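Side-chain contacts in unknown function protein VPA0580 (Vibrio parahaemolyticus, PDB 2QHQ), which is of unknown function but belongs to the HopJ family, named for type III secretion effectors, and may be such an effector: residues 46-49 / 54-57; 82-87 / 102-107. All coordinates share one frame; numbering follows the deposited sequence.

Interaction 1 of 2, residues 46-49 / 54-57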
loop_
_atom_site.group_PDB
_atom_site.type_symbol
_atom_site.label_atom_id
_atom_site.label_comp_id
_atom_site.label_asym_id
_atom_site.label_seq_id
_atom_site.Cartn_x
_atom_site.Cartn_y
_atom_site.Cartn_z
ATOM N N ALA B 46 7.260 11.276 -9.322
ATOM C CA ALA B 46 7.534 11.376 -7.880
ATOM C C ALA B 46 8.881 10.778 -7.583
ATOM O O ALA B 46 9.212 9.691 -8.084
ATOM C CB ALA B 46 6.458 10.632 -7.085
ATOM N N ALA B 47 9.655 11.470 -6.739
ATOM C CA ALA B 47 10.908 10.896 -6.233
ATOM C C ALA B 47 10.583 9.802 -5.229
ATOM O O ALA B 47 9.619 9.919 -4.461
ATOM C CB ALA B 47 11.769 11.982 -5.566
ATOM N N PHE B 48 11.368 8.727 -5.250
ATOM C CA PHE B 48 11.218 7.681 -4.229
ATOM C C PHE B 48 12.514 6.951 -3.969
ATOM O O PHE B 48 13.319 6.770 -4.880
ATOM C CB PHE B 48 10.086 6.691 -4.578
ATOM C CG PHE B 48 10.414 5.693 -5.682
ATOM C CD1 PHE B 48 10.662 4.346 -5.377
ATOM C CD2 PHE B 48 10.392 6.088 -7.028
ATOM C CE1 PHE B 48 10.916 3.401 -6.408
ATOM C CE2 PHE B 48 10.630 5.162 -8.064
ATOM C CZ PHE B 48 10.891 3.814 -7.748
ATOM N N THR B 49 12.701 6.559 -2.709
ATOM C CA THR B 49 13.846 5.739 -2.347
ATOM C C THR B 49 13.389 4.298 -2.280
ATOM O O THR B 49 12.214 4.015 -2.050
ATOM C CB THR B 49 14.479 6.159 -1.014
ATOM O OG1 THR B 49 13.445 6.386 -0.046
ATOM C CG2 THR B 49 15.298 7.432 -1.203
ATOM N N GLN B 54 17.972 5.322 -5.085
ATOM C CA GLN B 54 17.145 6.519 -4.948
ATOM C C GLN B 54 16.797 6.960 -6.356
ATOM O O GLN B 54 17.669 6.959 -7.240
ATOM C CB GLN B 54 17.926 7.610 -4.210
ATOM C CG GLN B 54 17.182 8.937 -3.980
ATOM C CD GLN B 54 17.205 9.867 -5.200
ATOM O OE1 GLN B 54 18.128 9.827 -6.011
ATOM N NE2 GLN B 54 16.189 10.717 -5.318
ATOM N N ASN B 55 15.540 7.346 -6.561
ATOM C CA ASN B 55 15.054 7.765 -7.877
ATOM C C ASN B 55 14.514 9.179 -7.773
ATOM O O ASN B 55 13.629 9.436 -6.957
ATOM C CB ASN B 55 13.916 6.849 -8.340
ATOM C CG ASN B 55 14.314 5.386 -8.330
ATOM O OD1 ASN B 55 14.940 4.900 -9.275
ATOM N ND2 ASN B 55 13.967 4.679 -7.250
ATOM N N ASP B 56 15.041 10.093 -8.581
ATOM C CA ASP B 56 14.461 11.431 -8.678
ATOM C C ASP B 56 13.116 11.330 -9.373
ATOM O O ASP B 56 12.826 10.311 -10.010
ATOM C CB ASP B 56 15.364 12.367 -9.485
ATOM C CG ASP B 56 16.649 12.730 -8.770
ATOM O OD1 ASP B 56 16.746 12.550 -7.538
ATOM O OD2 ASP B 56 17.555 13.236 -9.467
ATOM N N ALA B 57 12.288 12.368 -9.253
ATOM C CA ALA B 57 11.097 12.463 -10.100
ATOM C C ALA B 57 11.556 12.390 -11.561
ATOM O O ALA B 57 12.570 12.995 -11.948
ATOM C CB ALA B 57 10.326 13.752 -9.849
#
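Phe48 and Asn55 pair across an antiparallel beta hairpin, whose strands 48-50 and 53-55 form two of the three strands of a small sheet. They are a hydrogen-bonded pair. Phe48 N donates to Asn55 O at 2.9 Å, and Asn55 N donates to Phe48 O at 2.8 Å. The Asn55 side chain adds a third bond, from ND2 to the same Phe48 O at 3.2 Å. That carbonyl is therefore gripped by two donors from one residue, which reach it from opposite faces of its plane. ND2 stands well above the plane, 39° out of it.

Both side chains lie on one face of the sheet. The Phe48 ring has its CG between the backbone N and the carbonyl carbon (chi1 75°), and this turns it toward Asn55 on strand 53-55. Asn55 ND2 then sits over one ring face, displaced toward the rim, with ring and amide planes 24° apart. Phe117 of strand 115-117 meets the ring as well. The buried amide has further partners: OD1 bonds Asn60, and ND2 bonds Asn103 of helix 102-110. These bonds fix which way the amide is turned.

On the other face, the non-hydrogen-bonded pair Thr49 and Gln54 meets through methyl and methylene, with Thr49 CG2 3.7 Å from Gln54 CG. Gln54 bends at chi2, and its NE2 bonds Asp56 OD1 at 2.9 Å, so the amide is tied within its own segment on this exposed side. Past the paired residues the chains stay close at Ala47 and Ala57. Asn55 O, which already accepts the Phe48 N-H, also has Ala47 CA 3.2 Å away in a CA-H...O contact.

Interaction 2 of 2, residues 82-87 / 102-107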
loop_
_atom_site.group_PDB
_atom_site.type_symbol
_atom_site.label_atom_id
_atom_site.label_comp_id
_atom_site.label_asym_id
_atom_site.label_seq_id
_atom_site.Cartn_x
_atom_site.Cartn_y
_atom_site.Cartn_z
ATOM N N ALA B 82 5.840 -9.512 -9.174
ATOM C CA ALA B 82 5.182 -10.170 -10.306
ATOM C C ALA B 82 4.641 -9.184 -11.355
ATOM O O ALA B 82 4.568 -9.522 -12.550
ATOM C CB ALA B 82 4.074 -11.090 -9.817
ATOM N N CYS B 83 4.262 -7.982 -10.913
ATOM C CA CYS B 83 3.772 -6.949 -11.831
ATOM C C CYS B 83 4.837 -6.539 -12.848
ATOM O O CYS B 83 4.503 -6.036 -13.925
ATOM C CB CYS B 83 3.307 -5.723 -11.054
ATOM S SG CYS B 83 1.698 -6.009 -10.240
ATOM N N PHE B 84 6.119 -6.723 -12.501
ATOM C CA PHE B 84 7.184 -6.446 -13.467
ATOM C C PHE B 84 7.308 -7.505 -14.564
ATOM O O PHE B 84 8.115 -7.328 -15.492
ATOM C CB PHE B 84 8.551 -6.276 -12.792
ATOM C CG PHE B 84 8.683 -5.025 -11.965
ATOM C CD1 PHE B 84 9.192 -3.846 -12.535
ATOM C CD2 PHE B 84 8.323 -5.025 -10.622
ATOM C CE1 PHE B 84 9.369 -2.672 -11.741
ATOM C CE2 PHE B 84 8.478 -3.853 -9.830
ATOM C CZ PHE B 84 8.990 -2.692 -10.386
ATOM N N GLY B 85 6.506 -8.569 -14.483
ATOM C CA GLY B 85 6.474 -9.592 -15.546
ATOM C C GLY B 85 7.865 -10.135 -15.842
ATOM O O GLY B 85 8.620 -10.467 -14.909
ATOM N N ARG B 86 8.219 -10.199 -17.129
ATOM C CA ARG B 86 9.501 -10.774 -17.555
ATOM C C ARG B 86 10.731 -10.010 -17.051
ATOM O O ARG B 86 11.801 -10.609 -16.920
ATOM C CB ARG B 86 9.579 -10.893 -19.084
ATOM C CG ARG B 86 8.655 -11.917 -19.688
ATOM C CD ARG B 86 8.777 -11.901 -21.220
ATOM N NE ARG B 86 7.616 -12.559 -21.828
ATOM C CZ ARG B 86 7.619 -13.791 -22.341
ATOM N NH1 ARG B 86 8.727 -14.531 -22.329
ATOM N NH2 ARG B 86 6.507 -14.292 -22.872
ATOM N N PHE B 87 10.597 -8.712 -16.761
ATOM C CA PHE B 87 11.736 -7.971 -16.187
ATOM C C PHE B 87 12.186 -8.610 -14.879
ATOM O O PHE B 87 13.391 -8.684 -14.594
ATOM C CB PHE B 87 11.417 -6.483 -15.925
ATOM C CG PHE B 87 11.207 -5.661 -17.167
ATOM C CD1 PHE B 87 12.074 -5.744 -18.245
ATOM C CD2 PHE B 87 10.166 -4.742 -17.217
ATOM C CE1 PHE B 87 11.892 -4.929 -19.370
ATOM C CE2 PHE B 87 9.965 -3.936 -18.336
ATOM C CZ PHE B 87 10.819 -4.031 -19.415
ATOM N N GLN B 102 17.596 -1.986 -11.408
ATOM C CA GLN B 102 18.041 -1.804 -10.031
ATOM C C GLN B 102 16.885 -1.698 -9.045
ATOM O O GLN B 102 17.005 -2.116 -7.893
ATOM C CB GLN B 102 18.964 -0.580 -9.900
ATOM C CG GLN B 102 20.436 -0.860 -10.262
ATOM C CD GLN B 102 21.058 -1.995 -9.438
ATOM O OE1 GLN B 102 20.959 -2.024 -8.205
ATOM N NE2 GLN B 102 21.709 -2.931 -10.122
ATOM N N ASN B 103 15.764 -1.126 -9.476
ATOM C CA ASN B 103 14.620 -1.074 -8.566
ATOM C C ASN B 103 14.052 -2.447 -8.217
ATOM O O ASN B 103 13.699 -2.686 -7.082
ATOM C CB ASN B 103 13.548 -0.130 -9.079
ATOM C CG ASN B 103 13.913 1.314 -8.837
ATOM O OD1 ASN B 103 13.884 1.775 -7.708
ATOM N ND2 ASN B 103 14.259 2.036 -9.907
ATOM N N ILE B 104 13.962 -3.339 -9.198
ATOM C CA ILE B 104 13.534 -4.715 -8.905
ATOM C C ILE B 104 14.526 -5.391 -7.964
ATOM O O ILE B 104 14.130 -5.989 -6.963
ATOM C CB ILE B 104 13.392 -5.576 -10.198
ATOM C CG1 ILE B 104 12.338 -4.968 -11.128
ATOM C CG2 ILE B 104 13.018 -7.014 -9.851
ATOM C CD1 ILE B 104 12.209 -5.728 -12.507
ATOM N N ARG B 105 15.821 -5.272 -8.275
ATOM C CA ARG B 105 16.852 -5.953 -7.492
ATOM C C ARG B 105 16.908 -5.440 -6.054
ATOM O O ARG B 105 17.068 -6.224 -5.151
ATOM C CB ARG B 105 18.214 -5.860 -8.175
ATOM C CG ARG B 105 18.253 -6.570 -9.526
ATOM C CD ARG B 105 19.594 -6.379 -10.239
ATOM N NE ARG B 105 19.535 -7.027 -11.556
ATOM C CZ ARG B 105 19.745 -8.324 -11.781
ATOM N NH1 ARG B 105 20.046 -9.174 -10.785
ATOM N NH2 ARG B 105 19.645 -8.782 -13.018
ATOM N N ASN B 106 16.707 -4.141 -5.862
ATOM C CA ASN B 106 16.676 -3.565 -4.524
ATOM C C ASN B 106 15.443 -3.966 -3.752
ATOM O O ASN B 106 15.520 -4.279 -2.576
ATOM C CB ASN B 106 16.826 -2.042 -4.550
ATOM C CG ASN B 106 18.286 -1.606 -4.513
ATOM O OD1 ASN B 106 18.909 -1.536 -3.439
ATOM N ND2 ASN B 106 18.848 -1.347 -5.676
ATOM N N PHE B 107 14.308 -3.992 -4.430
ATOM C CA PHE B 107 13.053 -4.293 -3.748
ATOM C C PHE B 107 13.044 -5.755 -3.288
ATOM O O PHE B 107 12.467 -6.073 -2.257
ATOM C CB PHE B 107 11.886 -3.987 -4.678
ATOM C CG PHE B 107 10.526 -4.154 -4.045
ATOM C CD1 PHE B 107 10.020 -3.181 -3.180
ATOM C CD2 PHE B 107 9.736 -5.264 -4.347
ATOM C CE1 PHE B 107 8.740 -3.327 -2.613
ATOM C CE2 PHE B 107 8.455 -5.417 -3.779
ATOM C CZ PHE B 107 7.964 -4.445 -2.914
#
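Ile104 of helix 102-110 packs against Phe84, in the short turn between helices 79-83 and 86-92, and Phe87, in the first turn of the second helix. The contact is apolar, with no hydrogen bond between the two segments.

The second segment begins at Gln102, on a side of the helix turned from the contact. Its carbonyl oxygen takes two bonds from Asn106, one from the backbone N and one from ND2 at 3.0 Å. Asn103 comes next, and its backbone O accepts from Asn50 ND2.

Ile104 makes the contact. Its CG1 lies over the centre of the Phe84 ring, 3.7 Å from the ring centroid and 13° off the normal, a CH-pi contact on the face. With CG1 anti to the carbonyl carbon (chi1 -61°) and the chain then extended, CD1 continues toward the CB-CG end of Phe84. It comes 3.6 Å from Phe84 CD1 and 3.6 Å from Phe87 CB. The terminal methyl thus bridges the two phenylalanines, while the Phe87 ring leads away to Phe30 and His101. Leu81, Tyr88 and Val92 also touch Ile104.

Arg105 turns from this contact and makes a salt bridge with Asp100. Asn106 OD1 accepts from Asn52 N, at the turn of the hairpin. Phe107 points toward the first segment but stays beyond contact, packing instead on Thr80 and Leu81.

Gly85 follows helix 79-83 with a positive phi (54°) and is the N-cap of helix 86-92. The arrangement is a buried contact of the HopJ fold, in which helix 102-110 packs on the turn joining two consecutive helices.

The centres of the two interactions lie about 16 Å apart, and they follow one another along the chain. The hairpin of interaction 1 closes before helix 79-83 and the first segment of interaction 2 begin. The centre of interaction 1 lies about 14 Å from the chain centre, and the contact is partly buried; that of interaction 2 lies about 7 Å from it, and the contact is buried. They meet directly through Asn103, whose OD1 lies 2.9 Å from Asn55 ND2, a probable hydrogen bond, and packs on the Phe48 ring. Helix 102-110 thus touches both the hairpin and the turn between helices 79-83 and 86-92, joining the small sheet to the helical part of the protein.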